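Local coordinates for serine protease inhibitor 4, isoform B (PDB 4P0O), which is a serpin that probably inhibits serine and cysteine endopeptidases, at residues A[5-10]-A[365-370]. Residues are numbered along the deposited sequence; the frame is centred on the assembly and turned at random.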
loop_
_atom_site.group_PDB
_atom_site.type_symbol
_atom_site.label_atom_id
_atom_site.label_comp_id
_atom_site.label_asym_id
_atom_site.label_seq_id
_atom_site.Cartn_x
_atom_site.Cartn_y
_atom_site.Cartn_z
ATOM N N ALA A 5 -18.702 2.821 -12.166
ATOM C CA ALA A 5 -18.542 1.530 -12.824
ATOM C C ALA A 5 -17.628 0.624 -11.999
ATOM O O ALA A 5 -17.525 0.783 -10.780
ATOM C CB ALA A 5 -17.994 1.717 -14.240
ATOM N N ALA A 6 -16.971 -0.324 -12.663
ATOM C CA ALA A 6 -16.107 -1.277 -11.980
ATOM C C ALA A 6 -14.928 -0.581 -11.305
ATOM O O ALA A 6 -14.598 -0.912 -10.173
ATOM C CB ALA A 6 -15.604 -2.328 -12.945
ATOM N N HIS A 7 -14.290 0.355 -12.007
ATOM C CA HIS A 7 -13.150 1.066 -11.444
ATOM C C HIS A 7 -13.582 1.801 -10.198
ATOM O O HIS A 7 -12.918 1.712 -9.183
ATOM C CB HIS A 7 -12.534 2.076 -12.418
ATOM C CG HIS A 7 -11.573 3.020 -11.757
ATOM N ND1 HIS A 7 -10.207 2.831 -11.781
ATOM C CD2 HIS A 7 -11.782 4.145 -11.027
ATOM C CE1 HIS A 7 -9.616 3.807 -11.111
ATOM N NE2 HIS A 7 -10.551 4.612 -10.633
ATOM N N GLN A 8 -14.689 2.535 -10.285
ATOM C CA GLN A 8 -15.115 3.352 -9.159
ATOM C C GLN A 8 -15.482 2.499 -7.950
ATOM O O GLN A 8 -15.151 2.866 -6.824
ATOM C CB GLN A 8 -16.291 4.258 -9.540
ATOM C CG GLN A 8 -15.920 5.299 -10.591
ATOM C CD GLN A 8 -16.018 4.778 -12.010
ATOM O OE1 GLN A 8 -16.369 3.618 -12.243
ATOM N NE2 GLN A 8 -15.714 5.641 -12.973
ATOM N N GLU A 9 -16.130 1.380 -8.168
ATOM C CA GLU A 9 -16.460 0.525 -7.067
ATOM C C GLU A 9 -15.208 -0.106 -6.455
ATOM O O GLU A 9 -15.072 -0.147 -5.291
ATOM C CB GLU A 9 -17.426 -0.562 -7.479
ATOM C CG GLU A 9 -18.079 -1.251 -6.311
ATOM C CD GLU A 9 -18.706 -2.592 -6.665
ATOM O OE1 GLU A 9 -18.215 -3.298 -7.570
ATOM O OE2 GLU A 9 -19.697 -2.950 -6.033
ATOM N N PHE A 10 -14.322 -0.592 -7.292
ATOM C CA PHE A 10 -13.074 -1.173 -6.819
ATOM C C PHE A 10 -12.328 -0.140 -5.969
ATOM O O PHE A 10 -11.821 -0.451 -4.882
ATOM C CB PHE A 10 -12.192 -1.640 -7.993
ATOM C CG PHE A 10 -10.920 -2.311 -7.567
ATOM C CD1 PHE A 10 -9.800 -1.560 -7.239
ATOM C CD2 PHE A 10 -10.840 -3.699 -7.476
ATOM C CE1 PHE A 10 -8.630 -2.166 -6.824
ATOM C CE2 PHE A 10 -9.661 -4.313 -7.055
ATOM C CZ PHE A 10 -8.562 -3.538 -6.727
ATOM N N VAL A 365 -2.370 8.554 -5.542
ATOM C CA VAL A 365 -3.654 8.124 -6.106
ATOM C C VAL A 365 -3.692 8.058 -7.625
ATOM O O VAL A 365 -3.055 8.847 -8.317
ATOM C CB VAL A 365 -4.806 9.053 -5.680
ATOM C CG1 VAL A 365 -5.046 8.935 -4.185
ATOM C CG2 VAL A 365 -4.501 10.479 -6.045
ATOM N N HIS A 366 -4.478 7.108 -8.110
ATOM C CA HIS A 366 -4.810 6.963 -9.513
ATOM C C HIS A 366 -6.227 7.499 -9.753
ATOM O O HIS A 366 -7.161 7.116 -9.051
ATOM C CB HIS A 366 -4.695 5.486 -9.917
ATOM C CG HIS A 366 -5.154 5.193 -11.310
ATOM N ND1 HIS A 366 -6.010 4.153 -11.612
ATOM C CD2 HIS A 366 -4.854 5.782 -12.488
ATOM C CE1 HIS A 366 -6.226 4.126 -12.913
ATOM N NE2 HIS A 366 -5.534 5.105 -13.472
ATOM N N GLN A 367 -6.380 8.387 -10.733
ATOM C CA GLN A 367 -7.701 8.911 -11.131
ATOM C C GLN A 367 -8.421 9.529 -9.939
ATOM O O GLN A 367 -9.634 9.454 -9.831
ATOM C CB GLN A 367 -8.573 7.808 -11.741
ATOM C CG GLN A 367 -8.274 7.473 -13.171
ATOM C CD GLN A 367 -9.272 6.475 -13.750
ATOM O OE1 GLN A 367 -10.428 6.415 -13.331
ATOM N NE2 GLN A 367 -8.821 5.687 -14.712
ATOM N N LYS A 368 -7.640 10.120 -9.049
ATOM C CA LYS A 368 -8.135 10.829 -7.872
ATOM C C LYS A 368 -8.852 9.971 -6.821
ATOM O O LYS A 368 -9.232 10.507 -5.785
ATOM C CB LYS A 368 -9.093 11.942 -8.298
ATOM C CG LYS A 368 -8.462 13.027 -9.159
ATOM C CD LYS A 368 -9.499 14.049 -9.613
ATOM C CE LYS A 368 -10.493 14.349 -8.503
ATOM N NZ LYS A 368 -11.296 15.561 -8.723
ATOM N N ASP A 369 -9.064 8.675 -7.065
ATOM C CA ASP A 369 -9.922 7.887 -6.149
ATOM C C ASP A 369 -9.363 6.519 -5.734
ATOM O O ASP A 369 -9.901 5.895 -4.809
ATOM C CB ASP A 369 -11.344 7.700 -6.763
ATOM C CG ASP A 369 -11.366 6.875 -8.048
ATOM O OD1 ASP A 369 -10.310 6.462 -8.558
ATOM O OD2 ASP A 369 -12.484 6.642 -8.578
ATOM N N LEU A 370 -8.304 6.057 -6.392
ATOM C CA LEU A 370 -7.762 4.729 -6.141
ATOM C C LEU A 370 -6.379 4.862 -5.488
ATOM O O LEU A 370 -5.422 5.297 -6.124
ATOM C CB LEU A 370 -7.688 3.929 -7.437
ATOM C CG LEU A 370 -7.514 2.420 -7.257
ATOM C CD1 LEU A 370 -8.012 1.670 -8.472
ATOM C CD2 LEU A 370 -6.057 2.035 -6.974
HETATM O O HOH W 1 -14.373 5.625 -6.267
#
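The first turn of the N-terminal helix 6-28 of this serpin meets the hairpin turn that links strands 360-366 and 370-377, and His7 contributes the largest share of the buried surface. Its CG lies anti to the backbone N (chi1 167°), which carries the imidazole off the helix and into the turn. There NE2 donates to Asp369 OD1 at 2.8 Å, with an N-H...O angle of 158°. The bond takes the syn lone pair of OD1. That oxygen lies close to the ring plane, and the carboxylate and ring planes are 24° apart. A donating NE2 implies that this nitrogen is protonated, and the carboxylate would tend to favour a positive charge on the ring.

Gln367 approaches from a different direction. Its extended chain lays OE1 over one face of the imidazole, 3.2 Å from His7 NE2, but the angle is too poor for a hydrogen bond. At the ring edge, His7 CE1 comes within 3.7 Å of His366 ND1, the two ring planes steeply inclined. The apolar share falls to Leu370, whose CD1 touches both His7 CE1 and, at 3.9 Å, Phe10 CD1; Phe78 meets the Phe10 ring edge-to-face. A water adds a second polar link by donating to Gln8 O and, at 3.2 Å, to Asp369 OD2.

The turn has its own bracing: His366 O accepts from both Asp369 N and Leu370 N, and Asp369 and Leu370 lie opposite the single residue His366, the pattern of a classic beta bulge. A histidine-carboxylate hydrogen bond, flanked by an amide and a leucine methyl, thus ties the start of the N-terminal helix to the bulged hairpin 360-366/370-377, part of sheet B of the serpin fold.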